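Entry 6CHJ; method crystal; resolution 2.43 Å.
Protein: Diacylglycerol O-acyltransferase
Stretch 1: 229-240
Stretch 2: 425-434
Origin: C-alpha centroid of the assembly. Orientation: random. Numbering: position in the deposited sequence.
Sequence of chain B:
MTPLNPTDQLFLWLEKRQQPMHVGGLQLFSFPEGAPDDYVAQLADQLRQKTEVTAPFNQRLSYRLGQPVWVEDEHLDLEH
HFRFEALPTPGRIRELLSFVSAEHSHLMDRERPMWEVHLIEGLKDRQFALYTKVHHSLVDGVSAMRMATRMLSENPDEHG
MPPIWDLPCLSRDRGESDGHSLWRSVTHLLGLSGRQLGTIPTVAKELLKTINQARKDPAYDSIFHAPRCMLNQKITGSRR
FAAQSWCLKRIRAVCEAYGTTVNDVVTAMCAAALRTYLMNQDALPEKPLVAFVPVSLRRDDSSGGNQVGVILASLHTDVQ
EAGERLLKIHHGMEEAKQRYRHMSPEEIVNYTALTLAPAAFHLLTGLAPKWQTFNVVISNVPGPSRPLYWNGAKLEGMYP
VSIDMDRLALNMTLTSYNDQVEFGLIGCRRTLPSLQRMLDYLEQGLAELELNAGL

Stretch 1, residues 229-240: CMLNQKITGSRR
Stretch 2 (425-434) LIGCRRTLPS

The sulfur of Cys428 serves two backbone amides, one from each stretch: Thr236 N donates to Cys428 SG across the contact (3.5 Å, N-H...S angle 156°), and Thr431 N donates to the same SG from within its own stretch (3.4 Å, 171°). The t rotamer of Cys428 (chi1 162°) sets the sulfur there, with Thr236 OG1 3.3 Å from Cys428 SG.

The backbones pair as antiparallel strands that run on beyond the stretches, Arg239 opposite Cys428 and Arg240 opposite Gly427. Arg240 and Gly427 form the hydrogen-bonded pair (CA-CA 5.3 Å): Arg240 N to Gly427 O is 2.7 Å and Gly427 N to Arg240 O 3.0 Å. Arg239 and Cys428 form the non-hydrogen-bonded pair (CA-CA 4.7 Å), their side chains diverging. The ladder extends through Arg429 N to Ser238 O, 2.8 Å and nearly linear at 169°. Extended phi/psi persist through Cys428 (-66/122); residues 429-431 then adopt helical values, and Leu432 N bonds back to Cys428 O at 3.2 Å.

Arg239 (chi1 and chi2 both m) folds its guanidinium back on its own stretch, where Arg239 NH1 donates to Thr236 O (2.8 Å) and Ser238 O (3.0 Å). Ser238 O is therefore shared with Arg429 N. Arg240 and Arg429, the latter t at chi1 to chi3 with chi4 at 93°, bring like charges close, with Arg240 NE 3.8 Å from Arg429 NH1; Arg429 NE is satisfied elsewhere in the structure.

The CA-to-CB bond of Arg430 points toward stretch 1. Thr236 CG2 covers one face of its guanidinium, 3.3 Å from Arg430 NH1, while Lys234 O lies at the edge, 2.6 Å from Arg430 NH2.

Met230 and Leu231, the central residues of the type I turn from Cys229 to Asn232, make largely apolar contacts: Leu231 CD2 meets Leu432 CD2 at 3.5 Å, and Met230 CE lies 4.3 Å from Pro433 CD and 3.3 Å from Thr431 O. Ile235 CB approaches Cys428 CB at 3.8 Å. Altogether the contact buries 887 Å², both sides summed.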

ATOM      1  N   CYS B 229     -19.333  21.472   5.302  1.00 59.09           N
ATOM      2  CA  CYS B 229     -19.809  20.409   4.428  1.00 53.32           C
ATOM      3  C   CYS B 229     -19.133  19.102   4.800  1.00 53.72           C
ATOM      4  O   CYS B 229     -17.988  19.086   5.266  1.00 51.61           O
ATOM      5  CB  CYS B 229     -19.531  20.724   2.959  1.00 50.29           C
ATOM      6  SG  CYS B 229     -20.189  19.497   1.820  1.00 53.43           S
ATOM      7  N   MET B 230     -19.852  18.004   4.567  1.00 51.58           N
ATOM      8  CA  MET B 230     -19.322  16.681   4.872  1.00 49.73           C
ATOM      9  C   MET B 230     -18.072  16.356   4.042  1.00 53.35           C
ATOM     10  O   MET B 230     -17.224  15.578   4.490  1.00 49.44           O
ATOM     11  CB  MET B 230     -20.421  15.629   4.678  1.00 44.40           C
ATOM     12  CG  MET B 230     -20.391  14.922   3.355  1.00 54.20           C
ATOM     13  SD  MET B 230     -21.733  13.715   3.099  1.00 66.93           S
ATOM     14  CE  MET B 230     -21.133  12.237   3.904  1.00 57.81           C
ATOM     15  N   LEU B 231     -17.920  16.945   2.846  1.00 50.60           N
ATOM     16  CA  LEU B 231     -16.669  16.788   2.102  1.00 49.02           C
ATOM     17  C   LEU B 231     -15.463  17.393   2.825  1.00 52.88           C
ATOM     18  O   LEU B 231     -14.323  17.128   2.433  1.00 51.39           O
ATOM     19  CB  LEU B 231     -16.772  17.436   0.715  1.00 44.60           C
ATOM     20  CG  LEU B 231     -17.995  17.124  -0.162  1.00 53.60           C
ATOM     21  CD1 LEU B 231     -17.900  17.822  -1.500  1.00 50.74           C
ATOM     22  CD2 LEU B 231     -18.165  15.640  -0.388  1.00 52.12           C
ATOM     23  N   ASN B 232     -15.666  18.200   3.860  1.00 54.55           N
ATOM     24  CA  ASN B 232     -14.564  19.039   4.305  1.00 54.28           C
ATOM     25  C   ASN B 232     -14.198  18.756   5.757  1.00 53.76           C
ATOM     26  O   ASN B 232     -14.299  19.619   6.632  1.00 60.67           O
ATOM     27  CB  ASN B 232     -14.931  20.510   4.045  1.00 47.84           C
ATOM     28  CG  ASN B 232     -15.289  20.760   2.580  1.00 50.58           C
ATOM     29  OD1 ASN B 232     -16.449  21.010   2.239  1.00 58.09           O
ATOM     30  ND2 ASN B 232     -14.295  20.673   1.705  1.00 47.46           N
ATOM     31  N   GLN B 233     -13.731  17.544   6.006  1.00 52.86           N
ATOM     32  CA  GLN B 233     -13.384  17.099   7.341  1.00 54.66           C
ATOM     33  C   GLN B 233     -12.123  16.246   7.242  1.00 51.73           C
ATOM     34  O   GLN B 233     -11.650  15.933   6.149  1.00 51.79           O
ATOM     35  CB  GLN B 233     -14.554  16.325   7.974  1.00 52.63           C
ATOM     36  CG  GLN B 233     -15.377  15.548   6.944  1.00 57.97           C
ATOM     37  CD  GLN B 233     -16.595  14.836   7.541  1.00 63.74           C
ATOM     38  OE1 GLN B 233     -16.586  14.433   8.706  1.00 67.11           O
ATOM     39  NE2 GLN B 233     -17.650  14.687   6.741  1.00 58.07           N
ATOM     40  N   LYS B 234     -11.560  15.898   8.392  1.00 49.32           N
ATOM     41  CA  LYS B 234     -10.373  15.053   8.426  1.00 52.52           C
ATOM     42  C   LYS B 234     -10.686  13.673   7.838  1.00 57.40           C
ATOM     43  O   LYS B 234     -11.781  13.126   8.011  1.00 58.33           O
ATOM     44  CB  LYS B 234      -9.854  14.920   9.868  1.00 49.03           C
ATOM     45  CG  LYS B 234      -9.157  16.200  10.412  1.00 59.26           C
ATOM     46  CD  LYS B 234      -8.593  16.025  11.832  1.00 60.75           C
ATOM     47  CE  LYS B 234      -7.367  16.940  12.099  1.00 79.03           C
ATOM     48  NZ  LYS B 234      -6.039  16.216  12.092  1.00 77.07           N
ATOM     49  N   ILE B 235      -9.709  13.095   7.142  1.00 52.35           N
ATOM     50  CA  ILE B 235      -9.947  11.912   6.332  1.00 51.34           C
ATOM     51  C   ILE B 235      -9.052  10.773   6.814  1.00 52.46           C
ATOM     52  O   ILE B 235      -8.120  10.963   7.591  1.00 48.87           O
ATOM     53  CB  ILE B 235      -9.726  12.179   4.830  1.00 45.59           C
ATOM     54  CG1 ILE B 235      -8.275  12.578   4.583  1.00 50.71           C
ATOM     55  CG2 ILE B 235     -10.652  13.271   4.339  1.00 47.44           C
ATOM     56  CD1 ILE B 235      -7.858  12.506   3.127  1.00 45.63           C
ATOM     57  N   THR B 236      -9.385   9.573   6.355  1.00 51.08           N
ATOM     58  CA  THR B 236      -8.533   8.404   6.458  1.00 50.97           C
ATOM     59  C   THR B 236      -7.697   8.253   5.190  1.00 48.48           C
ATOM     60  O   THR B 236      -7.892   8.952   4.191  1.00 43.29           O
ATOM     61  CB  THR B 236      -9.373   7.152   6.661  1.00 53.50           C
ATOM     62  OG1 THR B 236     -10.011   6.830   5.417  1.00 49.84           O
ATOM     63  CG2 THR B 236     -10.445   7.397   7.712  1.00 53.26           C
ATOM     64  N   GLY B 237      -6.766   7.310   5.233  1.00 47.34           N
ATOM     65  CA  GLY B 237      -5.951   7.017   4.077  1.00 52.99           C
ATOM     66  C   GLY B 237      -6.523   6.010   3.091  1.00 52.12           C
ATOM     67  O   GLY B 237      -5.821   5.633   2.145  1.00 56.54           O
ATOM     68  N   SER B 238      -7.757   5.551   3.275  1.00 43.73           N
ATOM     69  CA  SER B 238      -8.360   4.597   2.353  1.00 50.66           C
ATOM     70  C   SER B 238      -9.158   5.356   1.300  1.00 51.07           C
ATOM     71  O   SER B 238      -9.796   6.374   1.595  1.00 49.72           O
ATOM     72  CB  SER B 238      -9.254   3.587   3.084  1.00 50.62           C
ATOM     73  OG  SER B 238     -10.342   4.234   3.728  1.00 57.62           O
ATOM     74  N   ARG B 239      -9.095   4.867   0.069  1.00 45.15           N
ATOM     75  CA  ARG B 239      -9.615   5.571  -1.083  1.00 44.78           C
ATOM     76  C   ARG B 239     -10.739   4.773  -1.712  1.00 46.84           C
ATOM     77  O   ARG B 239     -10.778   3.549  -1.622  1.00 49.69           O
ATOM     78  CB  ARG B 239      -8.510   5.831  -2.118  1.00 46.32           C
ATOM     79  CG  ARG B 239      -7.426   6.788  -1.619  1.00 41.69           C
ATOM     80  CD  ARG B 239      -8.017   8.176  -1.357  1.00 41.12           C
ATOM     81  NE  ARG B 239      -7.066   9.086  -0.727  1.00 41.33           N
ATOM     82  CZ  ARG B 239      -7.006   9.301   0.580  1.00 40.54           C
ATOM     83  NH1 ARG B 239      -7.838   8.656   1.387  1.00 41.39           N
ATOM     84  NH2 ARG B 239      -6.106  10.138   1.076  1.00 38.93           N
ATOM     85  N   ARG B 240     -11.681   5.493  -2.298  1.00 51.17           N
ATOM     86  CA  ARG B 240     -12.666   4.935  -3.202  1.00 50.63           C
ATOM     87  C   ARG B 240     -12.536   5.683  -4.514  1.00 53.75           C
ATOM     88  O   ARG B 240     -12.602   6.922  -4.534  1.00 49.00           O
ATOM     89  CB  ARG B 240     -14.091   5.052  -2.647  1.00 52.64           C
ATOM     90  CG  ARG B 240     -14.866   3.745  -2.754  1.00 62.92           C
ATOM     91  CD  ARG B 240     -16.368   3.938  -2.614  1.00 66.80           C
ATOM     92  NE  ARG B 240     -17.091   2.672  -2.672  1.00 67.85           N
ATOM     93  CZ  ARG B 240     -17.245   1.946  -3.780  1.00 75.79           C
ATOM     94  NH1 ARG B 240     -16.720   2.360  -4.934  1.00 76.02           N
ATOM     95  NH2 ARG B 240     -17.921   0.802  -3.739  1.00 68.79           N
ATOM     96  N   LEU B 425     -13.226  10.409 -10.140  1.00 44.99           N
ATOM     97  CA  LEU B 425     -13.589  10.816  -8.790  1.00 40.06           C
ATOM     98  C   LEU B 425     -12.812   9.953  -7.797  1.00 50.89           C
ATOM     99  O   LEU B 425     -12.995   8.730  -7.762  1.00 48.03           O
ATOM    100  CB  LEU B 425     -15.092  10.663  -8.561  1.00 42.70           C
ATOM    101  CG  LEU B 425     -16.027  11.182  -9.671  1.00 53.27           C
ATOM    102  CD1 LEU B 425     -17.467  11.167  -9.221  1.00 50.40           C
ATOM    103  CD2 LEU B 425     -15.651  12.571 -10.122  1.00 51.33           C
ATOM    104  N   ILE B 426     -11.953  10.583  -6.990  1.00 51.21           N
ATOM    105  CA  ILE B 426     -11.194   9.897  -5.943  1.00 49.11           C
ATOM    106  C   ILE B 426     -11.586  10.497  -4.596  1.00 49.72           C
ATOM    107  O   ILE B 426     -11.645  11.724  -4.445  1.00 48.25           O
ATOM    108  CB  ILE B 426      -9.674   9.986  -6.176  1.00 43.62           C
ATOM    109  CG1 ILE B 426      -8.924   9.105  -5.177  1.00 45.26           C
ATOM    110  CG2 ILE B 426      -9.184  11.431  -6.154  1.00 44.22           C
ATOM    111  CD1 ILE B 426      -8.863   7.664  -5.580  1.00 43.31           C
ATOM    112  N   GLY B 427     -11.885   9.639  -3.627  1.00 47.48           N
ATOM    113  CA  GLY B 427     -12.406  10.126  -2.364  1.00 45.88           C
ATOM    114  C   GLY B 427     -11.985   9.258  -1.198  1.00 50.24           C
ATOM    115  O   GLY B 427     -11.630   8.071  -1.360  1.00 43.74           O
ATOM    116  N   CYS B 428     -12.014   9.873  -0.009  1.00 40.63           N
ATOM    117  CA  CYS B 428     -11.779   9.115   1.212  1.00 44.54           C
ATOM    118  C   CYS B 428     -12.929   8.130   1.403  1.00 43.51           C
ATOM    119  O   CYS B 428     -14.094   8.532   1.446  1.00 44.31           O
ATOM    120  CB  CYS B 428     -11.653  10.044   2.417  1.00 47.88           C
ATOM    121  SG  CYS B 428     -11.886   9.179   3.988  1.00 48.75           S
ATOM    122  N   ARG B 429     -12.606   6.836   1.485  1.00 49.80           N
ATOM    123  CA  ARG B 429     -13.643   5.808   1.602  1.00 52.51           C
ATOM    124  C   ARG B 429     -14.528   5.996   2.837  1.00 54.38           C
ATOM    125  O   ARG B 429     -15.721   5.699   2.782  1.00 50.98           O
ATOM    126  CB  ARG B 429     -13.002   4.420   1.640  1.00 57.11           C
ATOM    127  CG  ARG B 429     -14.024   3.298   1.767  1.00 62.25           C
ATOM    128  CD  ARG B 429     -13.403   1.907   1.700  1.00 61.14           C
ATOM    129  NE  ARG B 429     -14.445   0.892   1.549  1.00 61.77           N
ATOM    130  CZ  ARG B 429     -14.868   0.407   0.381  1.00 69.18           C
ATOM    131  NH1 ARG B 429     -14.339   0.823  -0.771  1.00 63.14           N
ATOM    132  NH2 ARG B 429     -15.830  -0.504   0.368  1.00 71.84           N
ATOM    133  N   ARG B 430     -13.975   6.473   3.968  1.00 53.70           N
ATOM    134  CA  ARG B 430     -14.817   6.591   5.159  1.00 58.13           C
ATOM    135  C   ARG B 430     -15.754   7.793   5.089  1.00 57.49           C
ATOM    136  O   ARG B 430     -16.950   7.674   5.380  1.00 58.08           O
ATOM    137  CB  ARG B 430     -13.981   6.694   6.431  1.00 59.16           C
ATOM    138  CG  ARG B 430     -14.863   6.997   7.637  1.00 53.57           C
ATOM    139  CD  ARG B 430     -14.092   7.567   8.799  1.00 53.63           C
ATOM    140  NE  ARG B 430     -13.655   8.943   8.569  1.00 59.99           N
ATOM    141  CZ  ARG B 430     -12.668   9.531   9.250  1.00 64.06           C
ATOM    142  NH1 ARG B 430     -12.013   8.844  10.189  1.00 63.64           N
ATOM    143  NH2 ARG B 430     -12.323  10.798   8.994  1.00 60.78           N
ATOM    144  N   THR B 431     -15.236   8.968   4.740  1.00 49.88           N
ATOM    145  CA  THR B 431     -16.108  10.124   4.859  1.00 59.61           C
ATOM    146  C   THR B 431     -17.102  10.212   3.710  1.00 57.10           C
ATOM    147  O   THR B 431     -18.106  10.921   3.833  1.00 57.75           O
ATOM    148  CB  THR B 431     -15.273  11.415   5.007  1.00 53.47           C
ATOM    149  OG1 THR B 431     -14.435  11.578   3.871  1.00 62.21           O
ATOM    150  CG2 THR B 431     -14.360  11.317   6.233  1.00 54.24           C
ATOM    151  N   LEU B 432     -16.887   9.467   2.628  1.00 54.86           N
ATOM    152  CA  LEU B 432     -17.756   9.521   1.456  1.00 59.82           C
ATOM    153  C   LEU B 432     -18.289   8.130   1.132  1.00 58.02           C
ATOM    154  O   LEU B 432     -17.933   7.539   0.103  1.00 60.90           O
ATOM    155  CB  LEU B 432     -17.022  10.125   0.262  1.00 59.18           C
ATOM    156  CG  LEU B 432     -16.825  11.628   0.461  1.00 58.19           C
ATOM    157  CD1 LEU B 432     -16.036  12.244  -0.669  1.00 56.12           C
ATOM    158  CD2 LEU B 432     -18.185  12.285   0.598  1.00 61.03           C
ATOM    159  N   PRO B 433     -19.175   7.595   1.978  1.00 57.99           N
ATOM    160  CA  PRO B 433     -19.743   6.271   1.712  1.00 64.86           C
ATOM    161  C   PRO B 433     -20.507   6.229   0.397  1.00 63.92           C
ATOM    162  O   PRO B 433     -21.286   7.131   0.083  1.00 63.48           O
ATOM    163  CB  PRO B 433     -20.679   6.050   2.906  1.00 64.18           C
ATOM    164  CG  PRO B 433     -21.014   7.433   3.384  1.00 61.34           C
ATOM    165  CD  PRO B 433     -19.740   8.185   3.206  1.00 59.09           C
ATOM    166  N   SER B 434     -20.260   5.162  -0.373  1.00 61.27           N
ATOM    167  CA  SER B 434     -21.006   4.837  -1.592  1.00 62.22           C
ATOM    168  C   SER B 434     -20.677   5.806  -2.724  1.00 61.21           C
ATOM    169  O   SER B 434     -21.524   6.133  -3.549  1.00 61.08           O
ATOM    170  CB  SER B 434     -22.510   4.785  -1.327  1.00 65.02           C
ATOM    171  OG  SER B 434     -22.793   3.812  -0.336  1.00 70.70           O
TER